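Local coordinates for protein putative oxidoreductase (PDB 3C24) that is a putative oxidoreductase that probably uses a nicotinamide adenine dinucleotide cofactor, perhaps NADP, bound to its Rossmann-type domain, though its substrate is not established, at residues Phe202-Val210 with Arg221-Leu232. Numbering follows the deposited sequence. Where two conformers were deposited one is given.
Sequences FVETMVHAV and RQAALDFMIGHL. With SO4 (sulfate ion), chain F.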
loop_
_atom_site.group_PDB
_atom_site.type_symbol
_atom_site.label_atom_id
_atom_site.label_comp_id
_atom_site.label_asym_id
_atom_site.label_seq_id
_atom_site.Cartn_x
_atom_site.Cartn_y
_atom_site.Cartn_z
ATOM N N PHE A 202 1.187 -8.931 -6.130
ATOM C CA PHE A 202 1.024 -7.466 -6.437
ATOM C C PHE A 202 2.169 -6.697 -5.862
ATOM O O PHE A 202 2.881 -5.952 -6.518
ATOM C CB PHE A 202 -0.291 -6.899 -5.792
ATOM C CG PHE A 202 -0.278 -5.365 -5.384
ATOM C CD1 PHE A 202 -0.006 -4.353 -6.285
ATOM C CD2 PHE A 202 -0.655 -4.969 -4.105
ATOM C CE1 PHE A 202 -0.038 -2.971 -5.912
ATOM C CE2 PHE A 202 -0.655 -3.616 -3.728
ATOM C CZ PHE A 202 -0.365 -2.623 -4.642
ATOM N N VAL A 203 2.380 -6.944 -4.586
ATOM C CA VAL A 203 3.443 -6.235 -3.873
ATOM C C VAL A 203 4.827 -6.537 -4.441
ATOM O O VAL A 203 5.650 -5.640 -4.673
ATOM C CB VAL A 203 3.365 -6.449 -2.346
ATOM C CG1 VAL A 203 4.507 -5.808 -1.661
ATOM C CG2 VAL A 203 2.053 -5.810 -1.785
ATOM N N GLU A 204 5.104 -7.813 -4.680
ATOM C CA GLU A 204 6.402 -8.180 -5.287
ATOM C C GLU A 204 6.565 -7.522 -6.650
ATOM O O GLU A 204 7.636 -7.021 -6.993
ATOM C CB GLU A 204 6.596 -9.688 -5.353
ATOM C CG GLU A 204 7.841 -10.088 -6.134
ATOM C CD GLU A 204 8.491 -11.299 -5.570
ATOM O OE1 GLU A 204 8.718 -11.331 -4.335
ATOM O OE2 GLU A 204 8.838 -12.186 -6.357
ATOM N N THR A 205 5.497 -7.548 -7.440
ATOM C CA THR A 205 5.523 -6.882 -8.755
ATOM C C THR A 205 5.862 -5.387 -8.604
ATOM O O THR A 205 6.631 -4.845 -9.395
ATOM C CB THR A 205 4.215 -7.105 -9.557
ATOM O OG1 THR A 205 3.994 -8.516 -9.655
ATOM C CG2 THR A 205 4.336 -6.462 -10.947
HETATM N N MSE A 206 5.354 -4.718 -7.564
HETATM C CA MSE A 206 5.631 -3.291 -7.375
HETATM C C MSE A 206 7.089 -3.058 -7.115
HETATM O O MSE A 206 7.693 -2.150 -7.653
HETATM C CB MSE A 206 4.837 -2.671 -6.230
HETATM C CG MSE A 206 3.365 -2.715 -6.325
HETATM SE SE MSE A 206 2.666 -1.763 -7.907
HETATM C CE MSE A 206 2.443 -3.424 -8.952
ATOM N N VAL A 207 7.706 -3.933 -6.316
ATOM C CA VAL A 207 9.142 -3.817 -6.050
ATOM C C VAL A 207 9.937 -4.076 -7.346
ATOM O O VAL A 207 10.884 -3.369 -7.690
ATOM C CB VAL A 207 9.620 -4.856 -4.983
ATOM C CG1 VAL A 207 11.194 -4.861 -4.901
ATOM C CG2 VAL A 207 8.994 -4.566 -3.614
ATOM N N HIS A 208 9.554 -5.097 -8.068
ATOM C CA HIS A 208 10.260 -5.438 -9.279
ATOM C C HIS A 208 10.070 -4.376 -10.357
ATOM O O HIS A 208 10.927 -4.219 -11.237
ATOM C CB HIS A 208 9.871 -6.799 -9.809
ATOM C CG HIS A 208 10.378 -7.926 -8.952
ATOM N ND1 HIS A 208 9.951 -9.228 -9.099
ATOM C CD2 HIS A 208 11.253 -7.931 -7.914
ATOM C CE1 HIS A 208 10.571 -9.992 -8.215
ATOM N NE2 HIS A 208 11.373 -9.235 -7.487
ATOM N N ALA A 209 8.993 -3.607 -10.252
ATOM C CA ALA A 209 8.749 -2.527 -11.225
ATOM C C ALA A 209 9.725 -1.366 -10.928
ATOM O O ALA A 209 10.273 -0.724 -11.821
ATOM C CB ALA A 209 7.315 -2.089 -11.211
ATOM N N VAL A 210 9.958 -1.119 -9.643
ATOM C CA VAL A 210 10.966 -0.139 -9.244
ATOM C C VAL A 210 12.344 -0.610 -9.788
ATOM O O VAL A 210 13.147 0.173 -10.367
ATOM C CB VAL A 210 10.955 0.137 -7.708
ATOM C CG1 VAL A 210 12.282 0.912 -7.259
ATOM C CG2 VAL A 210 9.634 0.852 -7.334
ATOM N N ARG A 221 17.526 4.743 -8.475
ATOM C CA ARG A 221 16.552 3.906 -7.721
ATOM C C ARG A 221 15.789 4.685 -6.664
ATOM O O ARG A 221 14.625 4.412 -6.503
ATOM C CB ARG A 221 17.143 2.576 -7.150
ATOM C CG ARG A 221 16.040 1.521 -6.732
ATOM C CD ARG A 221 16.608 0.188 -6.179
ATOM N NE ARG A 221 15.554 -0.843 -6.038
ATOM C CZ ARG A 221 14.849 -1.063 -4.951
ATOM N NH1 ARG A 221 15.075 -0.345 -3.859
ATOM N NH2 ARG A 221 13.925 -2.012 -4.960
ATOM N N GLN A 222 16.405 5.641 -6.003
ATOM C CA GLN A 222 15.697 6.418 -4.988
ATOM C C GLN A 222 14.569 7.229 -5.621
ATOM O O GLN A 222 13.553 7.462 -5.004
ATOM C CB GLN A 222 16.625 7.370 -4.237
ATOM C CG GLN A 222 15.959 7.952 -2.988
ATOM C CD GLN A 222 15.553 6.858 -1.967
ATOM O OE1 GLN A 222 16.401 6.075 -1.510
ATOM N NE2 GLN A 222 14.272 6.840 -1.562
ATOM N N ALA A 223 14.793 7.674 -6.834
ATOM C CA ALA A 223 13.750 8.421 -7.574
ATOM C C ALA A 223 12.588 7.521 -7.829
ATOM O O ALA A 223 11.422 7.890 -7.609
ATOM C CB ALA A 223 14.284 8.999 -8.924
ATOM N N ALA A 224 12.870 6.317 -8.346
ATOM C CA ALA A 224 11.775 5.373 -8.668
ATOM C C ALA A 224 11.053 4.943 -7.423
ATOM O O ALA A 224 9.826 4.768 -7.420
ATOM C CB ALA A 224 12.297 4.167 -9.420
ATOM N N LEU A 225 11.818 4.725 -6.365
ATOM C CA LEU A 225 11.244 4.315 -5.057
ATOM C C LEU A 225 10.343 5.396 -4.497
ATOM O O LEU A 225 9.240 5.120 -4.073
ATOM C CB LEU A 225 12.315 3.963 -4.014
ATOM C CG LEU A 225 13.013 2.610 -4.007
ATOM C CD1 LEU A 225 14.262 2.691 -3.125
ATOM C CD2 LEU A 225 12.070 1.456 -3.535
ATOM N N ASP A 226 10.853 6.607 -4.434
ATOM C CA ASP A 226 10.073 7.751 -3.951
ATOM C C ASP A 226 8.768 7.868 -4.730
ATOM O O ASP A 226 7.699 8.067 -4.153
ATOM C CB ASP A 226 10.845 9.085 -4.065
ATOM C CG ASP A 226 11.939 9.233 -3.001
ATOM O OD1 ASP A 226 11.987 8.435 -2.038
ATOM O OD2 ASP A 226 12.782 10.138 -3.161
ATOM N N PHE A 227 8.864 7.704 -6.040
ATOM C CA PHE A 227 7.699 7.842 -6.923
ATOM C C PHE A 227 6.665 6.730 -6.630
ATOM O O PHE A 227 5.470 6.988 -6.459
ATOM C CB PHE A 227 8.117 7.850 -8.404
ATOM C CG PHE A 227 7.072 8.442 -9.302
ATOM C CD1 PHE A 227 7.065 9.755 -9.560
ATOM C CD2 PHE A 227 6.086 7.632 -9.894
ATOM C CE1 PHE A 227 6.080 10.325 -10.357
ATOM C CE2 PHE A 227 5.106 8.249 -10.687
ATOM C CZ PHE A 227 5.156 9.558 -10.905
HETATM N N MSE A 228 7.149 5.483 -6.518
HETATM C CA MSE A 228 6.297 4.354 -6.219
HETATM C C MSE A 228 5.660 4.465 -4.871
HETATM O O MSE A 228 4.448 4.278 -4.744
HETATM C CB MSE A 228 7.084 3.040 -6.323
HETATM C CG MSE A 228 6.309 1.806 -5.925
HETATM SE SE MSE A 228 4.712 1.434 -6.955
HETATM C CE MSE A 228 5.635 0.563 -8.457
ATOM N N ILE A 229 6.437 4.764 -3.855
ATOM C CA ILE A 229 5.893 4.739 -2.514
ATOM C C ILE A 229 4.872 5.876 -2.288
ATOM O O ILE A 229 3.891 5.709 -1.542
ATOM C CB ILE A 229 7.023 4.732 -1.463
ATOM C CG1 ILE A 229 7.717 3.359 -1.565
ATOM C CG2 ILE A 229 6.494 4.900 -0.044
ATOM C CD1 ILE A 229 6.864 2.205 -0.940
ATOM N N GLY A 230 5.134 7.010 -2.906
ATOM C CA GLY A 230 4.194 8.123 -2.904
ATOM C C GLY A 230 2.914 7.807 -3.655
ATOM O O GLY A 230 1.797 8.172 -3.223
ATOM N N HIS A 231 3.044 7.089 -4.788
ATOM C CA HIS A 231 1.879 6.746 -5.558
ATOM C C HIS A 231 1.034 5.675 -4.907
ATOM O O HIS A 231 -0.178 5.672 -5.022
ATOM C CB HIS A 231 2.240 6.485 -7.002
ATOM C CG HIS A 231 2.375 7.756 -7.758
ATOM N ND1 HIS A 231 3.444 8.622 -7.596
ATOM C CD2 HIS A 231 1.514 8.378 -8.607
ATOM C CE1 HIS A 231 3.249 9.698 -8.342
ATOM N NE2 HIS A 231 2.082 9.586 -8.954
ATOM N N LEU A 232 1.683 4.774 -4.180
ATOM C CA LEU A 232 0.934 3.760 -3.448
ATOM C C LEU A 232 0.111 4.445 -2.368
ATOM O O LEU A 232 -1.033 4.084 -2.091
ATOM C CB LEU A 232 1.854 2.664 -2.850
ATOM C CG LEU A 232 2.389 1.680 -3.892
ATOM C CD1 LEU A 232 3.364 0.722 -3.198
ATOM C CD2 LEU A 232 1.272 0.927 -4.584
HETATM S S SO4 F . 8.984 -11.284 -11.889
HETATM O O1 SO4 F . 8.854 -12.663 -11.404
HETATM O O2 SO4 F . 8.380 -10.346 -10.890
HETATM O O3 SO4 F . 10.384 -11.005 -11.993
HETATM O O4 SO4 F . 8.254 -11.255 -13.134
#
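V210 and A224 bring the two backbones closest, their CA atoms 5.6 Å apart, where segments 202-210 and 221-232 run roughly antiparallel, their N-to-C directions 146° apart, in a hairpin of helices 184-217 and 221-239 within the region matching the C-terminal domain of phosphogluconate dehydrogenase. V210 is the knob, set in a hole formed by R221, A224, L225 and M228. With chi1 at 166°, its CG1 lies anti to the backbone N and meets L225 CG at 3.7 Å, while CG2 presses on M228 CB at 3.5 Å. CG1 also sits over one face of the R221 guanidinium, toward its rim; V207 CG1 approaches that group's edge in plane, 3.9 Å from R221 NH2, which also pairs with D211 in a salt bridge. Farther along, the selenomethionines M206 and M228 cross at about a right angle, SE of M206 3.8 Å from CE of M228. Beyond them L232 CD2 touches F202 CZ at 3.9 Å. H208 ND1 donates a nearly straight 2.6 Å bond (168°) to O2 of a sulfate, probably from the crystallisation liquor. No hydrogen bond joins the segments; what meets across them is mostly apolar packing, while E204 and D226 bond the second subunit.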